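TodX (Pseudomonas putida, PDB 3BS0) probably carries toluene and related aromatic hydrocarbons across the outer membrane, as a beta-barrel transporter of the FadL family. Local coordinates at residues A[351-357]-A[375-381]; A[396-402]-A[418-424]. All coordinates share one frame. Residue numbers count along the deposited sequence, not the author numbering.

Following the chain from the N terminus, strand 348-356 comes first. Contact 1 pairs it with the start of strand 376-385 and closes the loop of residues 358-374. The chain then makes a short turn into strand 390-405. Contact 2 pairs that strand with strand 417-433 and closes the connection 403-417. The two contacts are in series, neither nested nor crossed. They are joined sideways, because strands 376-385 and 390-405 are also neighbours: Arg376 O lies 2.8 Å from Leu400 N, and Phe380 O lies 2.8 Å from Ile396 N, both probable hydrogen bonds. Four consecutive strands of the barrel wall are thus tied together, and strand 417-433 passes the sheet on to the first barrel strand, 44-60.

Contact 1 of 2, residues A[351-357]-A[375-381]; sequences RAGYSYA and KRHVTFG
Two neighbouring strands of an outer-membrane beta-barrel pair here in up-and-down antiparallel fashion. Their axes approach to 4.1 Å at 168°, and the register is unbroken from Ala357-Lys375 to Arg351-Gly381. Lys375 precedes its strand with phi/psi of -69/-49; its O accepts from Ala357 N at 2.8 Å. From Arg376 onward the backbone is extended. Arg376 faces Tyr356 in a non-hydrogen-bonded pair. The Arg376 side chain (chi1 m, chi2 and chi3 t) brings Arg376 CZ to 4.7 Å from the Tyr356 ring centroid, over the ring face, as a cation-pi contact. Tyr354 and Tyr356, both chi1 t, bring their rings to Arg376. Tyr354 OH is 2.8 Å from Arg376 NE, at an angle too poor for a hydrogen bond. His377 O accepts from Ser355 N at 3.1 Å; His377 N to Ser355 O is weak at 3.5 Å. Val378 faces Tyr354, with CG2 4.2 Å from Tyr354 CD1, at the ring edge. Thr379 pairs with Gly353 through Gly353 N to Thr379 O at 3.0 Å and Thr379 N to Gly353 O at 3.2 Å. Phe380 faces Ala352, CA to CA 4.1 Å. Gly381 closes tightly on Arg351: Arg351 N to Gly381 O is very short at 2.4 Å, and Gly381 N to Arg351 O is 2.7 Å. Tyr354, Val378 and Phe380 share one face, consistent with the barrel exterior. Arg351, His377 and Thr379 turn to the other, where the N-terminal segment lies: Thr379 OG1 bonds to Gly17 N, and Arg351 touches helix 11-15. Strands 333-343 and 390-405 flank the pair.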
ATOM      1  N   ARG A 351      20.935  -0.156  11.027  1.00 51.58           N
ATOM      2  CA  ARG A 351      19.999   0.916  10.731  1.00 50.55           C
ATOM      3  C   ARG A 351      18.799   0.885  11.665  1.00 49.39           C
ATOM      4  O   ARG A 351      18.451  -0.161  12.210  1.00 47.54           O
ATOM      5  CB  ARG A 351      19.510   0.794   9.287  1.00 51.04           C
ATOM      6  CG  ARG A 351      20.605   0.902   8.266  1.00 51.75           C
ATOM      7  CD  ARG A 351      20.135   0.514   6.870  1.00 52.56           C
ATOM      8  NE  ARG A 351      21.196   0.758   5.897  1.00 53.36           N
ATOM      9  CZ  ARG A 351      21.743  -0.175   5.129  1.00 54.79           C
ATOM     10  NH1 ARG A 351      21.325  -1.430   5.205  1.00 54.16           N
ATOM     11  NH2 ARG A 351      22.724   0.146   4.300  1.00 56.15           N
ATOM     12  N   ALA A 352      18.177   2.047  11.840  1.00 47.29           N
ATOM     13  CA  ALA A 352      16.998   2.174  12.688  1.00 47.90           C
ATOM     14  C   ALA A 352      16.344   3.531  12.422  1.00 47.00           C
ATOM     15  O   ALA A 352      17.013   4.472  12.009  1.00 44.64           O
ATOM     16  CB  ALA A 352      17.384   2.040  14.174  1.00 45.98           C
ATOM     17  N   GLY A 353      15.038   3.628  12.645  1.00 47.78           N
ATOM     18  CA  GLY A 353      14.372   4.891  12.396  1.00 51.73           C
ATOM     19  C   GLY A 353      12.970   5.024  12.960  1.00 53.93           C
ATOM     20  O   GLY A 353      12.473   4.147  13.671  1.00 50.73           O
ATOM     21  N   TYR A 354      12.327   6.135  12.613  1.00 56.91           N
ATOM     22  CA  TYR A 354      10.982   6.434  13.076  1.00 60.43           C
ATOM     23  C   TYR A 354      10.230   7.313  12.079  1.00 62.48           C
ATOM     24  O   TYR A 354      10.819   8.193  11.447  1.00 61.74           O
ATOM     25  CB  TYR A 354      11.056   7.155  14.421  1.00 63.23           C
ATOM     26  CG  TYR A 354       9.721   7.653  14.931  1.00 66.79           C
ATOM     27  CD1 TYR A 354       8.735   6.755  15.346  1.00 68.87           C
ATOM     28  CD2 TYR A 354       9.447   9.022  15.014  1.00 66.01           C
ATOM     29  CE1 TYR A 354       7.504   7.207  15.842  1.00 70.09           C
ATOM     30  CE2 TYR A 354       8.226   9.486  15.503  1.00 68.04           C
ATOM     31  CZ  TYR A 354       7.258   8.572  15.918  1.00 69.26           C
ATOM     32  OH  TYR A 354       6.054   9.013  16.424  1.00 68.23           O
ATOM     33  N   SER A 355       8.928   7.075  11.941  1.00 64.70           N
ATOM     34  CA  SER A 355       8.094   7.871  11.043  1.00 66.82           C
ATOM     35  C   SER A 355       6.851   8.377  11.784  1.00 68.44           C
ATOM     36  O   SER A 355       6.380   7.745  12.734  1.00 66.67           O
ATOM     37  CB  SER A 355       7.671   7.055   9.824  1.00 66.13           C
ATOM     38  OG  SER A 355       7.006   7.887   8.891  1.00 67.80           O
ATOM     39  N   TYR A 356       6.320   9.511  11.339  1.00 70.68           N
ATOM     40  CA  TYR A 356       5.155  10.111  11.977  1.00 73.44           C
ATOM     41  C   TYR A 356       4.181  10.652  10.946  1.00 73.51           C
ATOM     42  O   TYR A 356       4.516  11.546  10.172  1.00 74.15           O
ATOM     43  CB  TYR A 356       5.618  11.241  12.897  1.00 77.53           C
ATOM     44  CG  TYR A 356       4.624  11.675  13.950  1.00 81.77           C
ATOM     45  CD1 TYR A 356       5.036  12.477  15.016  1.00 84.50           C
ATOM     46  CD2 TYR A 356       3.283  11.285  13.897  1.00 82.87           C
ATOM     47  CE1 TYR A 356       4.143  12.879  16.006  1.00 85.36           C
ATOM     48  CE2 TYR A 356       2.379  11.684  14.884  1.00 84.53           C
ATOM     49  CZ  TYR A 356       2.820  12.481  15.936  1.00 85.49           C
ATOM     50  OH  TYR A 356       1.949  12.875  16.930  1.00 86.80           O
ATOM     51  N   ALA A 357       2.971  10.105  10.946  1.00 73.97           N
ATOM     52  CA  ALA A 357       1.929  10.522  10.014  1.00 75.37           C
ATOM     53  C   ALA A 357       0.886  11.378  10.724  1.00 76.11           C
ATOM     54  O   ALA A 357       0.967  11.593  11.936  1.00 75.85           O
ATOM     55  CB  ALA A 357       1.264   9.297   9.398  1.00 76.01           C
ATOM     56  N   LYS A 375      -0.681   5.479  11.998  1.00 53.56           N
ATOM     57  CA  LYS A 375      -0.082   6.779  12.297  1.00 56.99           C
ATOM     58  C   LYS A 375       1.434   6.785  12.461  1.00 56.52           C
ATOM     59  O   LYS A 375       2.123   7.610  11.866  1.00 55.72           O
ATOM     60  CB  LYS A 375      -0.727   7.345  13.566  1.00 58.49           C
ATOM     61  CG  LYS A 375      -1.023   8.831  13.534  1.00 59.83           C
ATOM     62  CD  LYS A 375      -1.996   9.191  14.650  1.00 61.31           C
ATOM     63  CE  LYS A 375      -3.322   8.443  14.475  1.00 63.24           C
ATOM     64  NZ  LYS A 375      -4.212   8.547  15.664  1.00 62.95           N
ATOM     65  N   ARG A 376       1.947   5.865  13.270  1.00 56.62           N
ATOM     66  CA  ARG A 376       3.378   5.789  13.522  1.00 56.88           C
ATOM     67  C   ARG A 376       3.997   4.440  13.132  1.00 54.51           C
ATOM     68  O   ARG A 376       3.298   3.434  13.028  1.00 53.22           O
ATOM     69  CB  ARG A 376       3.636   6.065  15.004  1.00 60.43           C
ATOM     70  CG  ARG A 376       3.236   7.464  15.472  1.00 64.44           C
ATOM     71  CD  ARG A 376       3.371   7.585  16.988  1.00 68.05           C
ATOM     72  NE  ARG A 376       3.464   8.970  17.442  1.00 70.59           N
ATOM     73  CZ  ARG A 376       3.646   9.326  18.708  1.00 71.94           C
ATOM     74  NH1 ARG A 376       3.751   8.399  19.654  1.00 72.42           N
ATOM     75  NH2 ARG A 376       3.741  10.610  19.022  1.00 73.16           N
ATOM     76  N   HIS A 377       5.315   4.439  12.933  1.00 50.81           N
ATOM     77  CA  HIS A 377       6.065   3.245  12.565  1.00 47.11           C
ATOM     78  C   HIS A 377       7.457   3.306  13.182  1.00 46.61           C
ATOM     79  O   HIS A 377       8.086   4.354  13.165  1.00 46.12           O
ATOM     80  CB  HIS A 377       6.243   3.179  11.050  1.00 46.34           C
ATOM     81  CG  HIS A 377       4.964   3.150  10.286  1.00 45.17           C
ATOM     82  ND1 HIS A 377       4.293   1.980  10.009  1.00 43.73           N
ATOM     83  CD2 HIS A 377       4.212   4.150   9.767  1.00 46.07           C
ATOM     84  CE1 HIS A 377       3.179   2.261   9.354  1.00 45.04           C
ATOM     85  NE2 HIS A 377       3.104   3.570   9.195  1.00 43.32           N
ATOM     86  N   VAL A 378       7.940   2.190  13.717  1.00 47.16           N
ATOM     87  CA  VAL A 378       9.290   2.130  14.282  1.00 47.93           C
ATOM     88  C   VAL A 378      10.024   1.022  13.530  1.00 47.14           C
ATOM     89  O   VAL A 378       9.626  -0.140  13.562  1.00 43.13           O
ATOM     90  CB  VAL A 378       9.294   1.785  15.774  1.00 49.88           C
ATOM     91  CG1 VAL A 378      10.719   1.861  16.305  1.00 51.34           C
ATOM     92  CG2 VAL A 378       8.392   2.727  16.532  1.00 50.20           C
ATOM     93  N   THR A 379      11.109   1.391  12.868  1.00 49.00           N
ATOM     94  CA  THR A 379      11.864   0.454  12.052  1.00 50.20           C
ATOM     95  C   THR A 379      13.290   0.143  12.492  1.00 51.30           C
ATOM     96  O   THR A 379      13.912   0.906  13.229  1.00 52.87           O
ATOM     97  CB  THR A 379      11.918   0.976  10.620  1.00 50.33           C
ATOM     98  OG1 THR A 379      12.684   2.184  10.584  1.00 49.76           O
ATOM     99  CG2 THR A 379      10.536   1.307  10.141  1.00 51.07           C
ATOM    100  N   PHE A 380      13.792  -0.993  12.014  1.00 52.22           N
ATOM    101  CA  PHE A 380      15.146  -1.457  12.299  1.00 54.23           C
ATOM    102  C   PHE A 380      15.700  -2.058  11.018  1.00 54.20           C
ATOM    103  O   PHE A 380      14.993  -2.750  10.300  1.00 54.36           O
ATOM    104  CB  PHE A 380      15.162  -2.561  13.358  1.00 54.86           C
ATOM    105  CG  PHE A 380      15.031  -2.078  14.765  1.00 58.12           C
ATOM    106  CD1 PHE A 380      13.955  -1.281  15.153  1.00 60.51           C
ATOM    107  CD2 PHE A 380      15.942  -2.499  15.735  1.00 60.13           C
ATOM    108  CE1 PHE A 380      13.781  -0.913  16.494  1.00 62.32           C
ATOM    109  CE2 PHE A 380      15.785  -2.143  17.076  1.00 60.60           C
ATOM    110  CZ  PHE A 380      14.697  -1.347  17.458  1.00 61.98           C
ATOM    111  N   GLY A 381      16.973  -1.814  10.749  1.00 55.26           N
ATOM    112  CA  GLY A 381      17.575  -2.361   9.555  1.00 55.55           C
ATOM    113  C   GLY A 381      19.028  -2.747   9.725  1.00 55.02           C
ATOM    114  O   GLY A 381      19.733  -2.222  10.583  1.00 54.25           O
TER

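Contact 2 of 2, residues A[396-402]-A[418-424]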
ATOM      1  N   ILE A 396      12.787  -4.072   9.278  1.00 39.05           N
ATOM      2  CA  ILE A 396      11.601  -4.519  10.016  1.00 39.13           C
ATOM      3  C   ILE A 396      10.916  -3.267  10.521  1.00 41.14           C
ATOM      4  O   ILE A 396      11.447  -2.576  11.392  1.00 43.93           O
ATOM      5  CB  ILE A 396      11.951  -5.422  11.230  1.00 35.79           C
ATOM      6  CG1 ILE A 396      12.820  -6.614  10.802  1.00 41.12           C
ATOM      7  CG2 ILE A 396      10.689  -5.991  11.817  1.00 34.14           C
ATOM      8  CD1 ILE A 396      14.308  -6.285  10.517  1.00 39.45           C
ATOM      9  N   SER A 397       9.744  -2.970   9.963  1.00 42.73           N
ATOM     10  CA  SER A 397       8.987  -1.778  10.336  1.00 42.57           C
ATOM     11  C   SER A 397       7.705  -2.110  11.083  1.00 43.87           C
ATOM     12  O   SER A 397       6.882  -2.877  10.609  1.00 42.58           O
ATOM     13  CB  SER A 397       8.652  -0.981   9.090  1.00 42.44           C
ATOM     14  OG  SER A 397       7.846   0.131   9.414  1.00 47.33           O
ATOM     15  N   PHE A 398       7.535  -1.524  12.262  1.00 46.85           N
ATOM     16  CA  PHE A 398       6.350  -1.792  13.069  1.00 45.26           C
ATOM     17  C   PHE A 398       5.392  -0.620  13.022  1.00 46.78           C
ATOM     18  O   PHE A 398       5.720   0.476  13.480  1.00 46.42           O
ATOM     19  CB  PHE A 398       6.713  -2.038  14.532  1.00 43.21           C
ATOM     20  CG  PHE A 398       7.842  -3.004  14.743  1.00 42.46           C
ATOM     21  CD1 PHE A 398       9.116  -2.732  14.260  1.00 43.89           C
ATOM     22  CD2 PHE A 398       7.651  -4.153  15.487  1.00 43.37           C
ATOM     23  CE1 PHE A 398      10.180  -3.585  14.521  1.00 43.75           C
ATOM     24  CE2 PHE A 398       8.716  -5.018  15.755  1.00 44.16           C
ATOM     25  CZ  PHE A 398       9.977  -4.728  15.270  1.00 41.99           C
ATOM     26  N   GLY A 399       4.215  -0.858  12.451  1.00 47.74           N
ATOM     27  CA  GLY A 399       3.201   0.171  12.389  1.00 49.00           C
ATOM     28  C   GLY A 399       2.551   0.166  13.754  1.00 50.47           C
ATOM     29  O   GLY A 399       1.824  -0.762  14.091  1.00 50.76           O
ATOM     30  N   LEU A 400       2.838   1.187  14.553  1.00 52.44           N
ATOM     31  CA  LEU A 400       2.282   1.279  15.900  1.00 53.26           C
ATOM     32  C   LEU A 400       0.779   1.034  15.943  1.00 52.54           C
ATOM     33  O   LEU A 400       0.014   1.532  15.106  1.00 51.04           O
ATOM     34  CB  LEU A 400       2.628   2.636  16.518  1.00 54.90           C
ATOM     35  CG  LEU A 400       4.140   2.787  16.706  1.00 56.89           C
ATOM     36  CD1 LEU A 400       4.441   4.133  17.319  1.00 57.42           C
ATOM     37  CD2 LEU A 400       4.672   1.666  17.601  1.00 56.59           C
ATOM     38  N   ARG A 401       0.378   0.250  16.935  1.00 51.80           N
ATOM     39  CA  ARG A 401      -1.009  -0.135  17.132  1.00 52.81           C
ATOM     40  C   ARG A 401      -1.897   0.953  17.715  1.00 52.27           C
ATOM     41  O   ARG A 401      -1.610   1.490  18.777  1.00 53.02           O
ATOM     42  CB  ARG A 401      -1.061  -1.372  18.030  1.00 54.23           C
ATOM     43  CG  ARG A 401      -2.422  -1.675  18.638  1.00 56.22           C
ATOM     44  CD  ARG A 401      -2.407  -3.044  19.289  1.00 59.89           C
ATOM     45  NE  ARG A 401      -2.411  -4.131  18.305  1.00 62.37           N
ATOM     46  CZ  ARG A 401      -3.510  -4.749  17.875  1.00 63.83           C
ATOM     47  NH1 ARG A 401      -4.703  -4.394  18.340  1.00 64.12           N
ATOM     48  NH2 ARG A 401      -3.421  -5.724  16.981  1.00 64.64           N
ATOM     49  N   GLU A 402      -2.981   1.273  17.024  1.00 50.32           N
ATOM     50  CA  GLU A 402      -3.888   2.280  17.539  1.00 50.28           C
ATOM     51  C   GLU A 402      -5.305   1.723  17.657  1.00 49.93           C
ATOM     52  O   GLU A 402      -5.745   0.943  16.813  1.00 48.31           O
ATOM     53  CB  GLU A 402      -3.857   3.522  16.650  1.00 49.55           C
ATOM     54  CG  GLU A 402      -4.135   3.270  15.188  1.00 49.33           C
ATOM     55  CD  GLU A 402      -3.814   4.478  14.326  1.00 50.78           C
ATOM     56  OE1 GLU A 402      -2.607   4.808  14.146  1.00 45.92           O
ATOM     57  OE2 GLU A 402      -4.783   5.097  13.836  1.00 53.14           O
ATOM     58  N   GLN A 418     -12.174  -1.206  17.073  1.00 35.12           N
ATOM     59  CA  GLN A 418     -11.104  -1.891  16.381  1.00 36.03           C
ATOM     60  C   GLN A 418      -9.739  -1.550  16.938  1.00 37.16           C
ATOM     61  O   GLN A 418      -9.508  -0.438  17.420  1.00 34.28           O
ATOM     62  CB  GLN A 418     -11.148  -1.524  14.900  1.00 37.18           C
ATOM     63  CG  GLN A 418     -10.480  -2.515  13.953  1.00 40.95           C
ATOM     64  CD  GLN A 418     -10.679  -2.130  12.485  1.00 43.36           C
ATOM     65  OE1 GLN A 418     -10.022  -1.221  11.965  1.00 45.21           O
ATOM     66  NE2 GLN A 418     -11.607  -2.808  11.822  1.00 42.47           N
ATOM     67  N   SER A 419      -8.840  -2.529  16.872  1.00 38.92           N
ATOM     68  CA  SER A 419      -7.464  -2.370  17.335  1.00 41.02           C
ATOM     69  C   SER A 419      -6.618  -2.903  16.190  1.00 40.54           C
ATOM     70  O   SER A 419      -6.812  -4.032  15.733  1.00 42.12           O
ATOM     71  CB  SER A 419      -7.237  -3.166  18.624  1.00 42.28           C
ATOM     72  OG  SER A 419      -7.781  -4.472  18.527  1.00 46.42           O
ATOM     73  N   HIS A 420      -5.670  -2.099  15.732  1.00 40.56           N
ATOM     74  CA  HIS A 420      -4.880  -2.491  14.572  1.00 39.81           C
ATOM     75  C   HIS A 420      -3.396  -2.108  14.574  1.00 38.30           C
ATOM     76  O   HIS A 420      -3.043  -0.931  14.701  1.00 39.19           O
ATOM     77  CB  HIS A 420      -5.618  -1.923  13.339  1.00 38.66           C
ATOM     78  CG  HIS A 420      -4.808  -1.878  12.093  1.00 36.11           C
ATOM     79  ND1 HIS A 420      -3.975  -2.903  11.705  1.00 37.50           N
ATOM     80  CD2 HIS A 420      -4.728  -0.939  11.124  1.00 37.41           C
ATOM     81  CE1 HIS A 420      -3.411  -2.596  10.552  1.00 37.76           C
ATOM     82  NE2 HIS A 420      -3.853  -1.410  10.176  1.00 37.71           N
ATOM     83  N   SER A 421      -2.537  -3.114  14.427  1.00 36.96           N
ATOM     84  CA  SER A 421      -1.088  -2.901  14.382  1.00 37.88           C
ATOM     85  C   SER A 421      -0.538  -3.633  13.164  1.00 38.12           C
ATOM     86  O   SER A 421      -1.243  -4.437  12.551  1.00 38.61           O
ATOM     87  CB  SER A 421      -0.408  -3.424  15.661  1.00 38.70           C
ATOM     88  OG  SER A 421      -0.244  -4.831  15.647  1.00 38.23           O
ATOM     89  N   GLN A 422       0.716  -3.375  12.814  1.00 38.75           N
ATOM     90  CA  GLN A 422       1.287  -4.020  11.639  1.00 41.50           C
ATOM     91  C   GLN A 422       2.808  -4.056  11.589  1.00 41.96           C
ATOM     92  O   GLN A 422       3.447  -3.039  11.798  1.00 43.91           O
ATOM     93  CB  GLN A 422       0.776  -3.306  10.398  1.00 42.04           C
ATOM     94  CG  GLN A 422       1.086  -4.000   9.112  1.00 47.05           C
ATOM     95  CD  GLN A 422       1.074  -3.047   7.932  1.00 51.03           C
ATOM     96  OE1 GLN A 422       2.024  -2.272   7.726  1.00 51.91           O
ATOM     97  NE2 GLN A 422      -0.007  -3.085   7.157  1.00 49.91           N
ATOM     98  N   ILE A 423       3.369  -5.230  11.297  1.00 43.15           N
ATOM     99  CA  ILE A 423       4.823  -5.445  11.175  1.00 42.64           C
ATOM    100  C   ILE A 423       5.233  -5.504   9.694  1.00 42.33           C
ATOM    101  O   ILE A 423       4.419  -5.811   8.827  1.00 42.55           O
ATOM    102  CB  ILE A 423       5.251  -6.783  11.838  1.00 42.29           C
ATOM    103  CG1 ILE A 423       5.086  -6.704  13.362  1.00 42.56           C
ATOM    104  CG2 ILE A 423       6.683  -7.103  11.493  1.00 39.86           C
ATOM    105  CD1 ILE A 423       5.248  -8.047  14.071  1.00 33.26           C
ATOM    106  N   ASN A 424       6.502  -5.224   9.406  1.00 44.44           N
ATOM    107  CA  ASN A 424       6.989  -5.244   8.030  1.00 42.57           C
ATOM    108  C   ASN A 424       8.416  -5.731   7.821  1.00 43.19           C
ATOM    109  O   ASN A 424       9.364  -5.129   8.311  1.00 44.46           O
ATOM    110  CB  ASN A 424       6.848  -3.861   7.417  1.00 41.98           C
ATOM    111  CG  ASN A 424       5.660  -3.768   6.507  1.00 45.27           C
ATOM    112  OD1 ASN A 424       4.526  -4.054   6.914  1.00 44.52           O
ATOM    113  ND2 ASN A 424       5.904  -3.373   5.255  1.00 45.83           N
TER
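This is an antiparallel beta hairpin with a beta bulge, in the wall of the FadL-type barrel, where strand 417-433 lies between strands 390-405 and 44-60. The strand axes lie 4.4 Å apart at 172°. Gly399 and Gln422 form a hydrogen-bonded pair: Gly399 N to Gln422 O is very short at 2.4 Å, and Gln422 N to Gly399 O is 3.1 Å. Beyond it, Leu400 and Arg401 on one strand stand against Ser421 alone on the other, so the register slips by one. The CA-CB bond of Leu400 points away from strand 417-433, and its side chain packs on Arg376 and Val378. Arg401 extends across the second strand to a salt bridge with Asp56 of strand 44-60. Phe398 CD2 meets Ile423 CG1 at 4.2 Å on the face consistent with the barrel exterior. Past the bulge, pairing resumes with Glu402 N to His420 O and His420 N to Glu402 O, each 3.2 Å.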